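Long-range contacts in MccB protein (Escherichia coli, PDB 6OM4), which takes part in microcin C7 biosynthesis, binding ATP and the N-formylated MccA peptide, and probably adenylylates that peptide in the manner of E1-like activating enzymes: residues A[260-264]-A[334-338]; A[242-248]-A[321-327]. All blocks are in the same frame, centred on the assembly; numbering follows the deposited sequence.

Contact 1 of 2, residues A[260-264]-A[334-338]; sequences CQKVV and SQNMG. With ZN (zinc ion), chain E.
C260, which binds zinc through SG (2.3 Å, chi1 near -85°), starts this contact; C257, C343 and C346 complete a Cys4 site of two CxxC pairs. From it, the irregular segment 260-264 runs nearly antiparallel (170°) to 335-338, with Q261 opposite M337 (CA-CA 5.5 Å) and V263 opposite Q335 (CA-CA 7.1 Å). No backbone hydrogen bond joins them. Instead the side chain of Q261, folded back by an m,m rotamer, donates from NE2 to G338 O (2.9 Å, nearly straight), while its CG packs on N336 O (3.3 Å); C260 CB lies 3.3 Å from G338 O. The strand ends at N336, whose OD1 accepts from G338 N (2.8 Å) in an Asx turn that bends the chain beside the zinc loop. Farther along, V263 CG1 meets Q335 CG (4.0 Å), and V264 CG2 lies 3.9 Å from M337 CE and 3.6 Å from Q335 OE1. That oxygen accepts from R322, while Q335 NE2 binds the backbone of the bound peptide, on which V264 packs. The contact lays the zinc loop, between strand 243-250 and helix 273-285, against the end of sheet-edge strand 332-336, with V264 and M337 both packed on R322 of strand 321-326.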
loop_
_atom_site.group_PDB
_atom_site.type_symbol
_atom_site.label_atom_id
_atom_site.label_comp_id
_atom_site.label_asym_id
_atom_site.label_seq_id
_atom_site.Cartn_x
_atom_site.Cartn_y
_atom_site.Cartn_z
ATOM N N CYS A 260 17.781 11.581 3.608
ATOM C CA CYS A 260 18.635 11.055 4.679
ATOM C C CYS A 260 19.852 10.341 4.091
ATOM O O CYS A 260 20.992 10.597 4.512
ATOM C CB CYS A 260 17.897 10.067 5.576
ATOM S SG CYS A 260 16.948 10.845 6.908
ATOM N N GLN A 261 19.597 9.419 3.157
ATOM C CA GLN A 261 20.650 8.647 2.521
ATOM C C GLN A 261 20.786 9.157 1.089
ATOM O O GLN A 261 19.813 9.601 0.488
ATOM C CB GLN A 261 20.346 7.147 2.530
ATOM C CG GLN A 261 19.852 6.652 3.876
ATOM C CD GLN A 261 20.992 6.593 4.854
ATOM O OE1 GLN A 261 22.134 6.343 4.465
ATOM N NE2 GLN A 261 20.690 6.814 6.124
ATOM N N LYS A 262 21.992 9.068 0.552
ATOM C CA LYS A 262 22.310 9.797 -0.662
ATOM C C LYS A 262 22.428 8.801 -1.810
ATOM O O LYS A 262 23.503 8.618 -2.373
ATOM C CB LYS A 262 23.566 10.641 -0.417
ATOM C CG LYS A 262 23.433 11.505 0.824
ATOM C CD LYS A 262 24.521 12.537 1.042
ATOM C CE LYS A 262 24.288 13.338 2.311
ATOM N NZ LYS A 262 22.870 13.754 2.449
ATOM N N VAL A 263 21.300 8.162 -2.131
ATOM C CA VAL A 263 21.281 7.077 -3.077
ATOM C C VAL A 263 20.760 7.584 -4.429
ATOM O O VAL A 263 21.246 7.195 -5.474
ATOM C CB VAL A 263 20.438 5.885 -2.579
ATOM C CG1 VAL A 263 20.843 4.611 -3.302
ATOM C CG2 VAL A 263 20.513 5.687 -1.073
ATOM N N VAL A 264 19.763 8.456 -4.405
ATOM C CA VAL A 264 19.149 8.931 -5.653
ATOM C C VAL A 264 19.921 10.168 -6.125
ATOM O O VAL A 264 20.350 10.976 -5.298
ATOM C CB VAL A 264 17.647 9.203 -5.457
ATOM C CG1 VAL A 264 16.919 9.471 -6.768
ATOM C CG2 VAL A 264 16.974 8.055 -4.737
ATOM N N SER A 334 15.536 -2.822 -2.709
ATOM C CA SER A 334 15.219 -1.704 -1.802
ATOM C C SER A 334 16.445 -0.791 -1.706
ATOM O O SER A 334 17.558 -1.288 -1.500
ATOM C CB SER A 334 14.843 -2.183 -0.400
ATOM O OG SER A 334 13.812 -3.149 -0.469
ATOM N N GLN A 335 16.239 0.512 -1.861
ATOM C CA GLN A 335 17.233 1.501 -1.489
ATOM C C GLN A 335 16.972 1.874 -0.026
ATOM O O GLN A 335 15.857 2.233 0.350
ATOM C CB GLN A 335 17.165 2.752 -2.358
ATOM C CG GLN A 335 17.474 2.537 -3.828
ATOM C CD GLN A 335 17.105 3.756 -4.649
ATOM O OE1 GLN A 335 16.272 4.577 -4.273
ATOM N NE2 GLN A 335 17.760 3.905 -5.789
ATOM N N ASN A 336 18.024 1.843 0.778
ATOM C CA ASN A 336 17.926 2.148 2.175
ATOM C C ASN A 336 17.684 3.650 2.329
ATOM O O ASN A 336 18.497 4.449 1.890
ATOM C CB ASN A 336 19.211 1.658 2.833
ATOM C CG ASN A 336 19.267 1.881 4.326
ATOM O OD1 ASN A 336 18.429 2.568 4.899
ATOM N ND2 ASN A 336 20.276 1.307 4.960
ATOM N N MET A 337 16.557 4.029 2.940
ATOM C CA MET A 337 16.301 5.416 3.330
ATOM C C MET A 337 16.009 5.498 4.842
ATOM O O MET A 337 15.077 6.177 5.285
ATOM C CB MET A 337 15.139 5.996 2.523
ATOM C CG MET A 337 15.460 6.157 1.030
ATOM S SD MET A 337 14.270 7.186 0.180
ATOM C CE MET A 337 15.223 7.597 -1.277
ATOM N N GLY A 338 16.801 4.780 5.642
ATOM C CA GLY A 338 16.745 4.897 7.101
ATOM C C GLY A 338 17.205 6.268 7.587
ATOM O O GLY A 338 17.871 7.023 6.873
HETATM ZN ZN ZN E . 16.251 12.997 6.416
#

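Contact 2 of 2, residues A[242-248]-A[321-327]; sequences DIAVFGP and KRIGIWS
Four backbone hydrogen bonds join strands 243-248 and 321-326, which are antiparallel (173°) with axes 4.5 Å apart at their closest. A244 and I325 form one hydrogen-bonded pair (A244 N to I325 O 2.9 Å, I325 N to A244 O 2.8 Å), F246 and I323 the other (F246 N to I323 O 2.9 Å, I323 N to F246 O 2.8 Å); V245 and G324 lie between as a non-hydrogen-bonded pair, CA-CA 4.5 Å. At one end S327 OG donates to D242 O (2.6 Å), and a water links D242 OD1 (2.7 Å) to S327 N (3.0 Å). At the other, a water joins G247 O (2.6 Å) and R322 NE (2.8 Å). G247, at phi/psi 91/165, precedes a cis peptide to P248; a CB there would clash with K321 O. On one face I243 CD1 makes a CH-pi contact 3.8 Å from the centroid of the W326 six-membered ring, and V245 CG1 lies over the R322 guanidinium, whose NH1 and NH2 bind the bound peptide. I243, V245 and W326 also touch that peptide, so this face helps form its site. On the opposite face F246 (chi1 p) meets I323 CD1 through CZ (3.6 Å) and I325 CD1 through CE1 (3.8 Å). Helix 292-311 packs there on A244 and F246, while strands 234-240 and 332-336 flank the pair within the mixed sheet.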
loop_
_atom_site.group_PDB
_atom_site.type_symbol
_atom_site.label_atom_id
_atom_site.label_comp_id
_atom_site.label_asym_id
_atom_site.label_seq_id
_atom_site.Cartn_x
_atom_site.Cartn_y
_atom_site.Cartn_z
ATOM N N ASP A 242 10.637 1.593 -16.921
ATOM C CA ASP A 242 10.105 0.235 -16.784
ATOM C C ASP A 242 10.254 -0.347 -15.364
ATOM O O ASP A 242 9.883 -1.504 -15.152
ATOM C CB ASP A 242 10.808 -0.674 -17.800
ATOM C CG ASP A 242 12.312 -0.472 -17.856
ATOM O OD1 ASP A 242 12.978 -0.960 -16.987
ATOM O OD2 ASP A 242 12.793 0.240 -18.760
ATOM N N ILE A 243 10.788 0.410 -14.407
ATOM C CA ILE A 243 10.882 -0.009 -13.010
ATOM C C ILE A 243 9.779 0.657 -12.199
ATOM O O ILE A 243 9.737 1.876 -12.076
ATOM C CB ILE A 243 12.249 0.317 -12.385
ATOM C CG1 ILE A 243 13.401 -0.364 -13.124
ATOM C CG2 ILE A 243 12.233 -0.048 -10.919
ATOM C CD1 ILE A 243 14.765 0.092 -12.612
ATOM N N ALA A 244 8.943 -0.166 -11.566
ATOM C CA ALA A 244 7.903 0.317 -10.646
ATOM C C ALA A 244 8.580 0.698 -9.325
ATOM O O ALA A 244 9.419 -0.061 -8.863
ATOM C CB ALA A 244 6.893 -0.774 -10.430
ATOM N N VAL A 245 8.255 1.865 -8.781
ATOM C CA VAL A 245 8.862 2.332 -7.517
ATOM C C VAL A 245 7.773 2.679 -6.505
ATOM O O VAL A 245 6.817 3.377 -6.822
ATOM C CB VAL A 245 9.806 3.525 -7.742
ATOM C CG1 VAL A 245 10.343 4.063 -6.403
ATOM C CG2 VAL A 245 10.945 3.138 -8.668
ATOM N N PHE A 246 7.958 2.253 -5.240
ATOM C CA PHE A 246 7.087 2.802 -4.197
ATOM C C PHE A 246 7.936 2.954 -2.961
ATOM O O PHE A 246 8.914 2.247 -2.795
ATOM C CB PHE A 246 5.834 1.957 -3.906
ATOM C CG PHE A 246 6.050 0.630 -3.220
ATOM C CD1 PHE A 246 6.667 -0.423 -3.871
ATOM C CD2 PHE A 246 5.630 0.411 -1.914
ATOM C CE1 PHE A 246 6.826 -1.660 -3.258
ATOM C CE2 PHE A 246 5.835 -0.804 -1.284
ATOM C CZ PHE A 246 6.432 -1.845 -1.952
ATOM N N GLY A 247 7.517 3.900 -2.142
ATOM C CA GLY A 247 8.324 4.362 -1.051
ATOM C C GLY A 247 9.213 5.536 -1.434
ATOM O O GLY A 247 9.375 5.925 -2.607
ATOM N N PRO A 248 9.769 6.240 -0.439
ATOM C CA PRO A 248 9.598 5.884 0.967
ATOM C C PRO A 248 8.233 6.297 1.542
ATOM O O PRO A 248 7.537 7.148 0.985
ATOM C CB PRO A 248 10.721 6.710 1.587
ATOM C CG PRO A 248 10.699 7.980 0.778
ATOM C CD PRO A 248 10.508 7.491 -0.634
ATOM N N LYS A 321 12.491 2.791 3.121
ATOM C CA LYS A 321 12.891 2.071 1.904
ATOM C C LYS A 321 12.231 2.710 0.671
ATOM O O LYS A 321 11.092 3.073 0.709
ATOM C CB LYS A 321 12.522 0.583 1.984
ATOM C CG LYS A 321 13.319 -0.203 3.024
ATOM C CD LYS A 321 13.018 -1.663 3.065
ATOM C CE LYS A 321 13.579 -2.275 4.332
ATOM N NZ LYS A 321 13.635 -3.742 4.201
ATOM N N ARG A 322 12.979 2.796 -0.426
ATOM C CA ARG A 322 12.412 3.117 -1.722
ATOM C C ARG A 322 12.593 1.852 -2.555
ATOM O O ARG A 322 13.760 1.470 -2.763
ATOM C CB ARG A 322 13.156 4.292 -2.342
ATOM C CG ARG A 322 12.703 4.705 -3.738
ATOM C CD ARG A 322 13.228 6.094 -4.065
ATOM N NE ARG A 322 12.858 6.588 -5.397
ATOM C CZ ARG A 322 13.600 6.453 -6.497
ATOM N NH1 ARG A 322 14.813 5.924 -6.420
ATOM N NH2 ARG A 322 13.120 6.903 -7.662
ATOM N N ILE A 323 11.473 1.179 -2.903
ATOM C CA ILE A 323 11.491 -0.171 -3.416
ATOM C C ILE A 323 11.226 -0.151 -4.933
ATOM O O ILE A 323 10.273 0.461 -5.361
ATOM C CB ILE A 323 10.463 -1.048 -2.670
ATOM C CG1 ILE A 323 10.734 -1.056 -1.161
ATOM C CG2 ILE A 323 10.401 -2.454 -3.246
ATOM C CD1 ILE A 323 9.595 -1.490 -0.289
ATOM N N GLY A 324 12.086 -0.813 -5.694
ATOM C CA GLY A 324 11.900 -0.986 -7.135
ATOM C C GLY A 324 11.545 -2.415 -7.464
ATOM O O GLY A 324 12.217 -3.371 -6.998
ATOM N N ILE A 325 10.580 -2.572 -8.388
ATOM C CA ILE A 325 10.225 -3.816 -8.962
ATOM C C ILE A 325 10.454 -3.719 -10.476
ATOM O O ILE A 325 9.817 -2.905 -11.147
ATOM C CB ILE A 325 8.762 -4.189 -8.656
ATOM C CG1 ILE A 325 8.472 -4.194 -7.158
ATOM C CG2 ILE A 325 8.417 -5.526 -9.312
ATOM C CD1 ILE A 325 7.986 -2.871 -6.644
ATOM N N TRP A 326 11.374 -4.532 -10.990
ATOM C CA TRP A 326 11.737 -4.523 -12.394
ATOM C C TRP A 326 10.608 -5.178 -13.178
ATOM O O TRP A 326 9.905 -6.031 -12.642
ATOM C CB TRP A 326 13.097 -5.212 -12.618
ATOM C CG TRP A 326 14.326 -4.349 -12.450
ATOM C CD1 TRP A 326 15.285 -4.128 -13.398
ATOM C CD2 TRP A 326 14.797 -3.649 -11.276
ATOM N NE1 TRP A 326 16.286 -3.326 -12.915
ATOM C CE2 TRP A 326 16.012 -3.014 -11.612
ATOM C CE3 TRP A 326 14.290 -3.453 -9.983
ATOM C CZ2 TRP A 326 16.724 -2.230 -10.709
ATOM C CZ3 TRP A 326 14.995 -2.678 -9.087
ATOM C CH2 TRP A 326 16.182 -2.056 -9.459
ATOM N N SER A 327 10.424 -4.787 -14.444
ATOM C CA SER A 327 9.424 -5.440 -15.264
ATOM C C SER A 327 10.104 -6.223 -16.394
ATOM O O SER A 327 9.444 -7.032 -17.020
ATOM C CB SER A 327 8.383 -4.471 -15.788
ATOM O OG SER A 327 8.980 -3.497 -16.634
HETATM O O HOH W 1 12.673 -3.214 -15.555
HETATM O O HOH W 2 10.492 7.614 -4.270
#

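From the N terminus, the chain runs along strand 243-250, passes through the zinc loop at 260-264 and helices 273-285 and 292-311, then returns on strand 321-326 to close contact 2. After the turn beyond that strand, 334-338 closes contact 1. The segments alternate along the chain, so the two closures cross rather than nest. They meet side by side: Q335 N lies 2.8 Å from R322 O, a probable hydrogen bond between adjacent strands, and M337 packs on P248 and R322. Together they join the antiparallel end of the ThiF-family sheet to the zinc site, and both border the bound peptide.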